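Local coordinates for uncharacterized egV family protein COG1307 (Ruminococcus gnavus, PDB 3JR7) that is of unknown function but belongs to the DegV family and may bind a lipid such as a fatty acid, at residues 22-27 / 145-150; 98-103 / 162-167; 43-48 / 85-90; 120-125 / 129-134. All blocks are in the same frame, centred on the assembly; numbering follows the deposited sequence.

In the fold
All four contacts lie on one mixed beta sheet of the DegV fold, whose strands 42-51, 22-27, 98-103 and 130-135 run parallel side by side. Contacts 1 and 2, with centres about 7 Å apart, hold the consecutive helices 141-155 and 160-173 against one face. Contacts 3 and 4 hold helices 85-92 and 111-126 against the other; the centres of contacts 2 and 3 are about 17 Å apart, those of contacts 3 and 4 about 13 Å. Along the chain, contacts 3 and 4 are nested inside the loop closed by contact 1, while contacts 1 and 2 cross. Segment 43-48 also carries Leu47, one of the residues of the pocket that holds a polyether molecule in this crystal.

Contact 1: residues 22-27 / 145-150; sequences YKVIVD and LIALKV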
loop_
_atom_site.group_PDB
_atom_site.type_symbol
_atom_site.label_atom_id
_atom_site.label_comp_id
_atom_site.label_asym_id
_atom_site.label_seq_id
_atom_site.Cartn_x
_atom_site.Cartn_y
_atom_site.Cartn_z
ATOM N N TYR A 22 -21.596 -5.881 -0.398
ATOM C CA TYR A 22 -20.385 -5.449 0.309
ATOM C C TYR A 22 -19.682 -4.315 -0.414
ATOM O O TYR A 22 -19.842 -4.160 -1.600
ATOM C CB TYR A 22 -19.431 -6.630 0.492
ATOM C CG TYR A 22 -18.657 -7.079 -0.731
ATOM C CD1 TYR A 22 -17.385 -6.623 -0.968
ATOM C CD2 TYR A 22 -19.172 -8.007 -1.595
ATOM C CE1 TYR A 22 -16.656 -7.059 -2.049
ATOM C CE2 TYR A 22 -18.457 -8.442 -2.711
ATOM C CZ TYR A 22 -17.193 -7.972 -2.921
ATOM O OH TYR A 22 -16.433 -8.374 -4.038
ATOM N N LYS A 23 -18.890 -3.535 0.310
ATOM C CA LYS A 23 -18.013 -2.560 -0.311
ATOM C C LYS A 23 -16.619 -2.668 0.338
ATOM O O LYS A 23 -16.526 -2.905 1.547
ATOM C CB LYS A 23 -18.605 -1.164 -0.180
ATOM C CG LYS A 23 -17.908 -0.126 -0.997
ATOM C CD LYS A 23 -18.711 1.197 -1.090
ATOM C CE LYS A 23 -18.749 2.008 0.231
ATOM N NZ LYS A 23 -19.417 3.450 0.136
ATOM N N VAL A 24 -15.575 -2.487 -0.462
ATOM C CA VAL A 24 -14.176 -2.421 0.006
ATOM C C VAL A 24 -13.637 -1.025 -0.151
ATOM O O VAL A 24 -13.450 -0.531 -1.288
ATOM C CB VAL A 24 -13.228 -3.380 -0.740
ATOM C CG1 VAL A 24 -11.835 -3.406 -0.036
ATOM C CG2 VAL A 24 -13.836 -4.813 -0.825
ATOM N N ILE A 25 -13.433 -0.369 0.982
ATOM C CA ILE A 25 -12.903 0.977 1.035
ATOM C C ILE A 25 -11.391 0.873 1.302
ATOM O O ILE A 25 -10.972 0.192 2.213
ATOM C CB ILE A 25 -13.534 1.764 2.187
ATOM C CG1 ILE A 25 -15.081 1.826 2.015
ATOM C CG2 ILE A 25 -12.908 3.164 2.298
ATOM C CD1 ILE A 25 -15.781 2.239 3.253
ATOM N N VAL A 26 -10.600 1.565 0.526
ATOM C CA VAL A 26 -9.154 1.531 0.620
ATOM C C VAL A 26 -8.661 2.958 0.676
ATOM O O VAL A 26 -9.128 3.799 -0.113
ATOM C CB VAL A 26 -8.569 0.822 -0.608
ATOM C CG1 VAL A 26 -7.033 0.657 -0.461
ATOM C CG2 VAL A 26 -9.251 -0.536 -0.798
ATOM N N ASP A 27 -7.745 3.290 1.594
ATOM C CA ASP A 27 -7.198 4.632 1.555
ATOM C C ASP A 27 -6.362 4.793 0.282
ATOM O O ASP A 27 -6.015 3.811 -0.375
ATOM C CB ASP A 27 -6.449 5.054 2.836
ATOM C CG ASP A 27 -5.129 4.312 3.059
ATOM O OD1 ASP A 27 -4.411 3.943 2.091
ATOM O OD2 ASP A 27 -4.765 4.187 4.244
ATOM N N LEU A 145 -3.439 -5.753 -2.540
ATOM C CA LEU A 145 -3.546 -7.212 -2.454
ATOM C C LEU A 145 -4.552 -7.662 -1.379
ATOM O O LEU A 145 -5.302 -8.608 -1.588
ATOM C CB LEU A 145 -2.182 -7.856 -2.212
ATOM C CG LEU A 145 -1.281 -8.003 -3.429
ATOM C CD1 LEU A 145 0.124 -8.436 -2.989
ATOM C CD2 LEU A 145 -1.871 -8.949 -4.451
ATOM N N ILE A 146 -4.591 -6.950 -0.269
ATOM C CA ILE A 146 -5.588 -7.197 0.792
ATOM C C ILE A 146 -7.039 -6.975 0.266
ATOM O O ILE A 146 -7.885 -7.835 0.454
ATOM C CB ILE A 146 -5.300 -6.326 2.041
ATOM C CG1 ILE A 146 -3.949 -6.744 2.682
ATOM C CG2 ILE A 146 -6.412 -6.449 3.093
ATOM C CD1 ILE A 146 -3.398 -5.707 3.647
ATOM N N ALA A 147 -7.265 -5.874 -0.457
ATOM C CA ALA A 147 -8.542 -5.588 -1.097
ATOM C C ALA A 147 -8.958 -6.733 -2.036
ATOM O O ALA A 147 -10.138 -7.161 -2.008
ATOM C CB ALA A 147 -8.507 -4.258 -1.885
ATOM N N LEU A 148 -8.009 -7.217 -2.851
ATOM C CA LEU A 148 -8.246 -8.380 -3.743
ATOM C C LEU A 148 -8.636 -9.644 -2.969
ATOM O O LEU A 148 -9.522 -10.423 -3.369
ATOM C CB LEU A 148 -7.028 -8.653 -4.653
ATOM C CG LEU A 148 -6.797 -7.645 -5.780
ATOM C CD1 LEU A 148 -5.509 -7.813 -6.513
ATOM C CD2 LEU A 148 -8.014 -7.683 -6.808
ATOM N N LYS A 149 -7.983 -9.847 -1.840
ATOM C CA LYS A 149 -8.297 -10.988 -1.004
ATOM C C LYS A 149 -9.717 -10.906 -0.410
ATOM O O LYS A 149 -10.415 -11.907 -0.347
ATOM C CB LYS A 149 -7.236 -11.117 0.119
ATOM C CG LYS A 149 -7.339 -12.368 1.008
ATOM C CD LYS A 149 -7.318 -13.696 0.194
ATOM C CE LYS A 149 -5.958 -14.097 -0.253
ATOM N NZ LYS A 149 -5.890 -15.490 -0.894
ATOM N N VAL A 150 -10.130 -9.716 0.030
ATOM C CA VAL A 150 -11.505 -9.519 0.489
ATOM C C VAL A 150 -12.470 -9.976 -0.602
ATOM O O VAL A 150 -13.382 -10.770 -0.356
ATOM C CB VAL A 150 -11.801 -8.033 0.890
ATOM C CG1 VAL A 150 -13.336 -7.863 1.144
ATOM C CG2 VAL A 150 -10.931 -7.607 2.066
#
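Val24 and Val150 meet end to end, methyl against methyl, with Val24 CG2 3.7 Å from Val150 CG1. The other branch of Val24 serves a second partner: CG1, placed anti to the backbone N (chi1 -171°), lies 3.9 Å from Ala147 CB. That same methyl of Ala147 also meets Val26 CG2 at 3.9 Å, so it is touched by one branch from each of two valines two residues apart on the strand. Strand 22-27 and helix 145-150 run almost exactly antiparallel, at 175°, with their axes 9.4 Å apart. The small alanine suits the place where the backbones come near, Val24 CA and Ala147 CA being 6.6 Å apart, and beta-branched valines give the strand a compact apolar surface for the helix to rest on. With an alanine at Val24, both methyl branches would be gone, and Val150 CG1 would probably lose its partner on the strand while a gap opened beside Ala147. Around this buried packing, Phe42 of the neighbouring strand 42-51 touches both Val24 and Ala147. On the other flank Val150 rests on Tyr100 of strand 98-103, and helix 160-173 packs against Val150 through Val167.

Contact 2: residues 98-103 / 162-167; sequences RIYVVT and EVVESV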
loop_
_atom_site.group_PDB
_atom_site.type_symbol
_atom_site.label_atom_id
_atom_site.label_comp_id
_atom_site.label_asym_id
_atom_site.label_seq_id
_atom_site.Cartn_x
_atom_site.Cartn_y
_atom_site.Cartn_z
ATOM N N ARG A 98 -22.063 -5.163 4.092
ATOM C CA ARG A 98 -20.772 -5.452 4.702
ATOM C C ARG A 98 -19.734 -4.455 4.213
ATOM O O ARG A 98 -19.536 -4.289 3.014
ATOM C CB ARG A 98 -20.353 -6.883 4.361
ATOM C CG ARG A 98 -21.417 -7.916 4.734
ATOM C CD ARG A 98 -21.025 -9.347 4.447
ATOM N NE ARG A 98 -20.934 -9.617 3.036
ATOM C CZ ARG A 98 -21.974 -9.770 2.186
ATOM N NH1 ARG A 98 -23.247 -9.622 2.620
ATOM N NH2 ARG A 98 -21.745 -10.067 0.891
ATOM N N ILE A 99 -19.066 -3.792 5.150
ATOM C CA ILE A 99 -18.037 -2.813 4.843
ATOM C C ILE A 99 -16.663 -3.287 5.321
ATOM O O ILE A 99 -16.469 -3.594 6.503
ATOM C CB ILE A 99 -18.329 -1.472 5.492
ATOM C CG1 ILE A 99 -19.754 -1.012 5.110
ATOM C CG2 ILE A 99 -17.231 -0.430 5.073
ATOM C CD1 ILE A 99 -19.950 -0.675 3.598
ATOM N N TYR A 100 -15.711 -3.336 4.395
ATOM C CA TYR A 100 -14.333 -3.758 4.693
ATOM C C TYR A 100 -13.457 -2.571 4.394
ATOM O O TYR A 100 -13.555 -2.008 3.327
ATOM C CB TYR A 100 -13.926 -4.931 3.790
ATOM C CG TYR A 100 -14.804 -6.141 3.897
ATOM C CD1 TYR A 100 -14.683 -7.015 4.976
ATOM C CD2 TYR A 100 -15.734 -6.439 2.906
ATOM C CE1 TYR A 100 -15.501 -8.118 5.095
ATOM C CE2 TYR A 100 -16.550 -7.585 2.994
ATOM C CZ TYR A 100 -16.423 -8.411 4.105
ATOM O OH TYR A 100 -17.189 -9.526 4.223
ATOM N N VAL A 101 -12.608 -2.172 5.319
ATOM C CA VAL A 101 -11.755 -0.995 5.137
ATOM C C VAL A 101 -10.296 -1.454 5.179
ATOM O O VAL A 101 -9.907 -2.238 6.074
ATOM C CB VAL A 101 -12.036 0.063 6.227
ATOM C CG1 VAL A 101 -11.374 1.438 5.878
ATOM C CG2 VAL A 101 -13.544 0.234 6.451
ATOM N N VAL A 102 -9.490 -1.007 4.229
ATOM C CA VAL A 102 -8.073 -1.389 4.173
ATOM C C VAL A 102 -7.229 -0.144 4.219
ATOM O O VAL A 102 -7.445 0.756 3.413
ATOM C CB VAL A 102 -7.751 -2.136 2.887
ATOM C CG1 VAL A 102 -6.209 -2.544 2.890
ATOM C CG2 VAL A 102 -8.664 -3.367 2.754
ATOM N N THR A 103 -6.331 -0.056 5.192
ATOM C CA THR A 103 -5.533 1.128 5.423
ATOM C C THR A 103 -4.062 0.844 5.435
ATOM O O THR A 103 -3.620 -0.292 5.630
ATOM C CB THR A 103 -5.865 1.846 6.779
ATOM O OG1 THR A 103 -5.351 1.101 7.888
ATOM C CG2 THR A 103 -7.381 2.080 6.938
ATOM N N GLU A 162 -15.979 -14.802 8.531
ATOM C CA GLU A 162 -15.024 -15.641 7.802
ATOM C C GLU A 162 -14.089 -14.830 6.888
ATOM O O GLU A 162 -12.877 -15.091 6.824
ATOM C CB GLU A 162 -15.697 -16.755 6.999
ATOM C CG GLU A 162 -16.200 -17.932 7.862
ATOM C CD GLU A 162 -17.235 -18.818 7.170
ATOM O OE1 GLU A 162 -17.738 -18.415 6.106
ATOM O OE2 GLU A 162 -17.566 -19.919 7.709
ATOM N N VAL A 163 -14.639 -13.841 6.213
ATOM C CA VAL A 163 -13.821 -12.958 5.397
ATOM C C VAL A 163 -12.813 -12.244 6.317
ATOM O O VAL A 163 -11.614 -12.175 6.003
ATOM C CB VAL A 163 -14.662 -11.916 4.629
ATOM C CG1 VAL A 163 -13.729 -10.883 3.887
ATOM C CG2 VAL A 163 -15.690 -12.576 3.655
ATOM N N VAL A 164 -13.273 -11.715 7.440
ATOM C CA VAL A 164 -12.359 -11.019 8.399
ATOM C C VAL A 164 -11.216 -11.952 8.840
ATOM O O VAL A 164 -10.007 -11.585 8.768
ATOM C CB VAL A 164 -13.131 -10.455 9.622
ATOM C CG1 VAL A 164 -12.189 -9.989 10.712
ATOM C CG2 VAL A 164 -14.054 -9.274 9.178
ATOM N N GLU A 165 -11.571 -13.172 9.276
ATOM C CA GLU A 165 -10.535 -14.120 9.667
ATOM C C GLU A 165 -9.572 -14.443 8.523
ATOM O O GLU A 165 -8.344 -14.456 8.742
ATOM C CB GLU A 165 -11.145 -15.396 10.257
ATOM C CG GLU A 165 -10.106 -16.474 10.628
ATOM C CD GLU A 165 -10.706 -17.713 11.324
ATOM O OE1 GLU A 165 -11.878 -18.004 11.072
ATOM O OE2 GLU A 165 -9.987 -18.420 12.059
ATOM N N SER A 166 -10.091 -14.742 7.325
ATOM C CA SER A 166 -9.226 -15.146 6.198
ATOM C C SER A 166 -8.295 -14.026 5.777
ATOM O O SER A 166 -7.122 -14.265 5.441
ATOM C CB SER A 166 -10.009 -15.618 4.965
ATOM O OG SER A 166 -10.841 -16.693 5.346
ATOM N N VAL A 167 -8.808 -12.800 5.810
ATOM C CA VAL A 167 -8.020 -11.660 5.395
ATOM C C VAL A 167 -6.977 -11.291 6.438
ATOM O O VAL A 167 -5.864 -10.959 6.080
ATOM C CB VAL A 167 -8.912 -10.466 5.046
ATOM C CG1 VAL A 167 -8.065 -9.213 4.830
ATOM C CG2 VAL A 167 -9.784 -10.817 3.784
#
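Tyr100 meets Val163 at about a right angle, and what passes between strand 98-103 and helix 162-167 is van der Waals packing, partly against the phenol oxygen. Val163 CG1 approaches the ring obliquely, 3.5 Å from Tyr100 CE1. The second branch of the valine lies by the hydroxyl, with Val163 CG2 3.4 Å from Tyr100 OH. Val164 adds a lighter touch at the ring edge, its CG2 4.5 Å from Tyr100 CE1. The Tyr100 rotation that sets CG anti to the carbonyl carbon (chi1 -58°) carries the ring off the strand to the helix, where Tyr100 CA and Val164 CA are still 8.4 Å apart.

The polar interactions belong to each side separately. Tyr100 OH is hydrogen-bonded to Glu154 OE2 of helix 141-155, an atom that also forms a salt bridge with Arg98 NE. On the helix, Ser166 OG donates to Glu162 O at 3.0 Å, from above the carbonyl plane and from the face opposite to Ser166 N, so two donors grip that oxygen.

Tyrosine suits this place because it is amphipathic: its ring carbons give the valines an apolar surface, while the hydroxyl, although buried, is satisfied by a carboxylate that is probably kept charged by Arg98.

Contact 3: residues 43-48 / 85-90; sequences EHVALG and PERYME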
loop_
_atom_site.group_PDB
_atom_site.type_symbol
_atom_site.label_atom_id
_atom_site.label_comp_id
_atom_site.label_asym_id
_atom_site.label_seq_id
_atom_site.Cartn_x
_atom_site.Cartn_y
_atom_site.Cartn_z
ATOM N N GLU A 43 -13.652 1.389 -3.407
ATOM C CA GLU A 43 -13.764 2.830 -3.297
ATOM C C GLU A 43 -12.575 3.371 -2.545
ATOM O O GLU A 43 -12.164 2.783 -1.535
ATOM C CB GLU A 43 -15.044 3.201 -2.536
ATOM C CG GLU A 43 -15.160 4.648 -2.231
ATOM C CD GLU A 43 -16.470 5.054 -1.532
ATOM O OE1 GLU A 43 -17.493 4.411 -1.745
ATOM O OE2 GLU A 43 -16.457 6.072 -0.802
ATOM N N HIS A 44 -12.023 4.483 -3.009
ATOM C CA HIS A 44 -10.902 5.115 -2.318
ATOM C C HIS A 44 -11.447 6.168 -1.357
ATOM O O HIS A 44 -12.436 6.818 -1.648
ATOM C CB HIS A 44 -9.932 5.861 -3.269
ATOM C CG HIS A 44 -8.936 4.989 -3.975
ATOM N ND1 HIS A 44 -8.105 4.104 -3.302
ATOM C CD2 HIS A 44 -8.554 4.947 -5.274
ATOM C CE1 HIS A 44 -7.292 3.523 -4.164
ATOM N NE2 HIS A 44 -7.557 4.000 -5.374
ATOM N N VAL A 45 -10.738 6.349 -0.252
ATOM C CA VAL A 45 -10.823 7.505 0.627
ATOM C C VAL A 45 -9.482 8.200 0.563
ATOM O O VAL A 45 -8.428 7.592 0.867
ATOM C CB VAL A 45 -11.218 7.097 2.074
ATOM C CG1 VAL A 45 -11.113 8.249 3.034
ATOM C CG2 VAL A 45 -12.652 6.578 2.059
ATOM N N ALA A 46 -9.499 9.462 0.132
ATOM C CA ALA A 46 -8.280 10.185 -0.240
ATOM C C ALA A 46 -7.543 10.750 0.941
ATOM O O ALA A 46 -8.160 11.290 1.890
ATOM C CB ALA A 46 -8.624 11.321 -1.241
ATOM N N LEU A 47 -6.221 10.602 0.904
ATOM C CA LEU A 47 -5.347 11.352 1.784
ATOM C C LEU A 47 -5.037 12.717 1.190
ATOM O O LEU A 47 -5.337 12.975 0.023
ATOM C CB LEU A 47 -4.027 10.595 2.011
ATOM C CG LEU A 47 -4.064 9.484 3.043
ATOM C CD1 LEU A 47 -4.567 8.144 2.442
ATOM C CD2 LEU A 47 -2.695 9.348 3.725
ATOM N N GLY A 48 -4.435 13.581 1.998
ATOM C CA GLY A 48 -3.959 14.909 1.534
ATOM C C GLY A 48 -2.466 14.940 1.290
ATOM O O GLY A 48 -1.720 14.223 1.939
ATOM N N PRO A 85 -11.869 11.110 10.220
ATOM C CA PRO A 85 -12.852 10.101 10.619
ATOM C C PRO A 85 -14.191 10.336 9.938
ATOM O O PRO A 85 -14.905 9.379 9.650
ATOM C CB PRO A 85 -12.963 10.293 12.125
ATOM C CG PRO A 85 -11.570 10.835 12.500
ATOM C CD PRO A 85 -11.178 11.705 11.370
ATOM N N GLU A 86 -14.508 11.598 9.652
ATOM C CA GLU A 86 -15.800 11.930 9.097
ATOM C C GLU A 86 -15.902 11.451 7.672
ATOM O O GLU A 86 -16.954 10.982 7.266
ATOM C CB GLU A 86 -16.049 13.439 9.170
ATOM C CG GLU A 86 -16.243 13.911 10.633
ATOM C CD GLU A 86 -14.925 13.974 11.463
ATOM O OE1 GLU A 86 -13.819 14.121 10.867
ATOM O OE2 GLU A 86 -15.029 13.931 12.728
ATOM N N ARG A 87 -14.809 11.564 6.915
ATOM C CA ARG A 87 -14.802 11.023 5.582
ATOM C C ARG A 87 -14.976 9.503 5.585
ATOM O O ARG A 87 -15.622 8.954 4.705
ATOM C CB ARG A 87 -13.512 11.340 4.852
ATOM C CG ARG A 87 -13.737 11.713 3.401
ATOM C CD ARG A 87 -13.540 13.240 3.203
ATOM N NE ARG A 87 -12.394 13.634 4.029
ATOM C CZ ARG A 87 -11.126 13.220 3.842
ATOM N NH1 ARG A 87 -10.792 12.424 2.792
ATOM N NH2 ARG A 87 -10.195 13.624 4.722
ATOM N N TYR A 88 -14.345 8.815 6.529
ATOM C CA TYR A 88 -14.499 7.365 6.581
ATOM C C TYR A 88 -15.942 7.018 6.921
ATOM O O TYR A 88 -16.566 6.150 6.286
ATOM C CB TYR A 88 -13.540 6.763 7.583
ATOM C CG TYR A 88 -12.161 6.451 7.044
ATOM C CD1 TYR A 88 -11.978 5.417 6.118
ATOM C CD2 TYR A 88 -11.021 7.099 7.553
ATOM C CE1 TYR A 88 -10.754 5.104 5.660
ATOM C CE2 TYR A 88 -9.752 6.737 7.124
ATOM C CZ TYR A 88 -9.650 5.749 6.161
ATOM O OH TYR A 88 -8.426 5.369 5.714
HETATM N N MSE A 89 -16.485 7.727 7.918
HETATM C CA MSE A 89 -17.891 7.498 8.296
HETATM C C MSE A 89 -18.833 7.613 7.117
HETATM O O MSE A 89 -19.695 6.757 6.908
HETATM C CB MSE A 89 -18.345 8.447 9.412
HETATM C CG MSE A 89 -19.764 8.114 9.902
HETATM SE SE MSE A 89 -20.538 9.545 10.976
HETATM C CE MSE A 89 -21.215 10.608 9.467
ATOM N N GLU A 90 -18.680 8.664 6.343
ATOM C CA GLU A 90 -19.541 8.875 5.189
ATOM C C GLU A 90 -19.400 7.747 4.157
ATOM O O GLU A 90 -20.383 7.351 3.533
ATOM C CB GLU A 90 -19.249 10.244 4.548
ATOM C CG GLU A 90 -19.631 11.428 5.463
ATOM C CD GLU A 90 -19.013 12.789 5.057
ATOM O OE1 GLU A 90 -18.428 12.889 3.950
ATOM O OE2 GLU A 90 -19.121 13.757 5.867
HETATM O O HOH W 1 -7.793 13.897 2.926
#
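Two donors, the guanidinium of Arg87 and a water, grip Ala46 O. Arg87 NH1 donates to Ala46 O at 3.0 Å in a fairly straight bond (162°) within both the carbonyl and guanidinium planes. The water donates to Ala46 O at 2.8 Å and accepts a weak bond from Arg87 NH2. Bends at chi2 and chi3 (106° and 40°) bring NH1 round to Ala46 O, and a long, multi-donor side chain suits this reach to a backbone oxygen where strand becomes loop. Alongside, Val45 CG1 sits over one face of the Tyr88 ring, 4.2 Å from its centroid, a CH-pi contact. A leucine in place of Arg87 would probably leave Ala46 O without its charged donor and the water without its second partner, with only the Val45-Tyr88 packing joining the segments. The contact ties helix 85-92 to strand 42-51, where its regular part gives way after Val45 toward pocket residue Leu47; Val45 also packs on Ile25 of strand 22-27, and Tyr88 OH is hydrogen-bonded to Ser111 OG of helix 111-126.

Contact 4: residues 120-125 / 129-134; sequences NLYEEE and KQIHVF. With PO4 (phosphate ion), chain D.
Tyr122 meets two side chains obliquely with its ring: Lys129, just before the strand, and Ile131 within it. Its CG stands anti to the backbone N (chi1 -176°), which sends the ring from the helix toward the sheet. Ile131 CD1 is 4.3 Å from the centroid of the Tyr122 ring, 29° off its normal, an off-centre CH-pi contact. Farther out, the aliphatic part of Lys129 packs by the hydroxyl end of the ring: Lys129 CB is 3.6 Å from Tyr122 CE2, and Lys129 CD is 3.5 Å from Tyr122 OH. Lysine suits this position because its methylenes can pack on the aromatic ring while its extended chain carries NZ on to the backbone oxygens of Tyr92, Cys94 and Ala96.

Next along the helix, Glu123 holds the turn more loosely. Its OE2 accepts a weak hydrogen bond from Lys129 N at 3.5 Å, the acid being well placed to receive the N-H where the chain enters the strand. Away from the helix, Gln130 NE2 donates to O1 of a phosphate at 3.2 Å; the ion, probably from the crystallisation liquor, also binds Phe160 N.

Helix 111-126 thus packs on the strand that follows it, as in a beta-alpha-beta crossover, here the unit of strand 98-103, helix 111-126 and strand 130-135.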
loop_
_atom_site.group_PDB
_atom_site.type_symbol
_atom_site.label_atom_id
_atom_site.label_comp_id
_atom_site.label_asym_id
_atom_site.label_seq_id
_atom_site.Cartn_x
_atom_site.Cartn_y
_atom_site.Cartn_z
ATOM N N ASN A 120 -16.760 4.308 14.989
ATOM C CA ASN A 120 -17.410 4.696 16.250
ATOM C C ASN A 120 -18.458 5.781 15.999
ATOM O O ASN A 120 -19.592 5.688 16.483
ATOM C CB ASN A 120 -16.362 5.102 17.277
ATOM C CG ASN A 120 -15.512 3.915 17.701
ATOM O OD1 ASN A 120 -15.952 2.783 17.603
ATOM N ND2 ASN A 120 -14.295 4.156 18.118
ATOM N N LEU A 121 -18.101 6.768 15.187
ATOM C CA LEU A 121 -19.016 7.842 14.820
ATOM C C LEU A 121 -20.203 7.261 14.062
ATOM O O LEU A 121 -21.366 7.615 14.339
ATOM C CB LEU A 121 -18.298 8.918 13.984
ATOM C CG LEU A 121 -17.149 9.656 14.702
ATOM C CD1 LEU A 121 -16.487 10.635 13.710
ATOM C CD2 LEU A 121 -17.674 10.358 15.994
ATOM N N TYR A 122 -19.930 6.377 13.107
ATOM C CA TYR A 122 -21.037 5.702 12.363
ATOM C C TYR A 122 -22.076 5.113 13.307
ATOM O O TYR A 122 -23.289 5.277 13.115
ATOM C CB TYR A 122 -20.523 4.577 11.410
ATOM C CG TYR A 122 -21.649 3.989 10.615
ATOM C CD1 TYR A 122 -22.022 4.532 9.397
ATOM C CD2 TYR A 122 -22.407 2.965 11.126
ATOM C CE1 TYR A 122 -23.114 4.037 8.698
ATOM C CE2 TYR A 122 -23.515 2.462 10.417
ATOM C CZ TYR A 122 -23.845 3.012 9.227
ATOM O OH TYR A 122 -24.945 2.546 8.564
ATOM N N GLU A 123 -21.592 4.383 14.292
ATOM C CA GLU A 123 -22.470 3.641 15.154
ATOM C C GLU A 123 -23.267 4.573 16.064
ATOM O O GLU A 123 -24.431 4.266 16.357
ATOM C CB GLU A 123 -21.711 2.528 15.873
ATOM C CG GLU A 123 -21.298 1.474 14.820
ATOM C CD GLU A 123 -20.765 0.167 15.368
ATOM O OE1 GLU A 123 -20.001 0.197 16.355
ATOM O OE2 GLU A 123 -21.103 -0.894 14.760
ATOM N N GLU A 124 -22.679 5.723 16.416
ATOM C CA GLU A 124 -23.373 6.745 17.184
ATOM C C GLU A 124 -24.450 7.409 16.378
ATOM O O GLU A 124 -25.452 7.803 16.947
ATOM C CB GLU A 124 -22.420 7.832 17.687
ATOM C CG GLU A 124 -21.478 7.313 18.688
ATOM C CD GLU A 124 -20.350 8.249 19.003
ATOM O OE1 GLU A 124 -20.347 9.393 18.497
ATOM O OE2 GLU A 124 -19.460 7.827 19.761
ATOM N N GLU A 125 -24.253 7.548 15.068
ATOM C CA GLU A 125 -25.197 8.203 14.229
ATOM C C GLU A 125 -26.211 7.244 13.604
ATOM O O GLU A 125 -27.338 7.633 13.390
ATOM C CB GLU A 125 -24.510 8.995 13.122
ATOM C CG GLU A 125 -23.438 9.961 13.616
ATOM C CD GLU A 125 -23.983 11.142 14.471
ATOM O OE1 GLU A 125 -25.182 11.465 14.405
ATOM O OE2 GLU A 125 -23.191 11.753 15.173
ATOM N N LYS A 129 -23.436 -1.779 12.325
ATOM C CA LYS A 129 -23.275 -2.262 10.954
ATOM C C LYS A 129 -22.053 -3.143 10.950
ATOM O O LYS A 129 -21.168 -2.976 11.791
ATOM C CB LYS A 129 -23.126 -1.091 9.969
ATOM C CG LYS A 129 -23.195 -1.495 8.497
ATOM C CD LYS A 129 -23.128 -0.303 7.509
ATOM C CE LYS A 129 -23.631 -0.750 6.164
ATOM N NZ LYS A 129 -23.342 0.166 5.084
ATOM N N GLN A 130 -22.002 -4.092 10.003
ATOM C CA GLN A 130 -20.835 -4.925 9.852
ATOM C C GLN A 130 -19.782 -4.104 9.126
ATOM O O GLN A 130 -19.797 -4.000 7.908
ATOM C CB GLN A 130 -21.172 -6.217 9.100
ATOM C CG GLN A 130 -21.965 -7.255 9.964
ATOM C CD GLN A 130 -22.648 -8.323 9.100
ATOM O OE1 GLN A 130 -23.275 -8.016 8.116
ATOM N NE2 GLN A 130 -22.494 -9.564 9.466
ATOM N N ILE A 131 -18.878 -3.522 9.910
ATOM C CA ILE A 131 -17.757 -2.754 9.424
ATOM C C ILE A 131 -16.476 -3.285 10.080
ATOM O O ILE A 131 -16.385 -3.390 11.310
ATOM C CB ILE A 131 -17.882 -1.277 9.814
ATOM C CG1 ILE A 131 -19.198 -0.689 9.300
ATOM C CG2 ILE A 131 -16.689 -0.474 9.242
ATOM C CD1 ILE A 131 -19.572 0.655 9.957
ATOM N N HIS A 132 -15.493 -3.625 9.269
ATOM C CA HIS A 132 -14.207 -4.069 9.782
ATOM C C HIS A 132 -13.088 -3.301 9.128
ATOM O O HIS A 132 -13.017 -3.211 7.893
ATOM C CB HIS A 132 -13.984 -5.579 9.596
ATOM C CG HIS A 132 -12.727 -6.051 10.245
ATOM N ND1 HIS A 132 -12.665 -6.359 11.583
ATOM C CD2 HIS A 132 -11.452 -6.123 9.783
ATOM C CE1 HIS A 132 -11.417 -6.676 11.899
ATOM N NE2 HIS A 132 -10.663 -6.536 10.823
ATOM N N VAL A 133 -12.195 -2.750 9.956
ATOM C CA VAL A 133 -11.026 -2.025 9.485
ATOM C C VAL A 133 -9.767 -2.966 9.554
ATOM O O VAL A 133 -9.403 -3.436 10.650
ATOM C CB VAL A 133 -10.774 -0.766 10.315
ATOM C CG1 VAL A 133 -9.562 -0.025 9.768
ATOM C CG2 VAL A 133 -12.012 0.158 10.291
ATOM N N PHE A 134 -9.139 -3.234 8.406
ATOM C CA PHE A 134 -7.914 -4.041 8.335
ATOM C C PHE A 134 -6.699 -3.079 8.360
ATOM O O PHE A 134 -6.550 -2.202 7.516
ATOM C CB PHE A 134 -7.854 -4.888 7.062
ATOM C CG PHE A 134 -8.936 -5.900 6.919
ATOM C CD1 PHE A 134 -8.870 -7.110 7.595
ATOM C CD2 PHE A 134 -10.000 -5.670 6.066
ATOM C CE1 PHE A 134 -9.892 -8.056 7.470
ATOM C CE2 PHE A 134 -11.007 -6.591 5.919
ATOM C CZ PHE A 134 -10.967 -7.786 6.615
HETATM P P PO4 D . -23.058 -12.573 7.456
HETATM O O1 PO4 D . -23.627 -11.215 6.996
HETATM O O2 PO4 D . -21.827 -12.861 6.646
HETATM O O3 PO4 D . -22.631 -12.512 8.894
HETATM O O4 PO4 D . -24.053 -13.720 7.374
#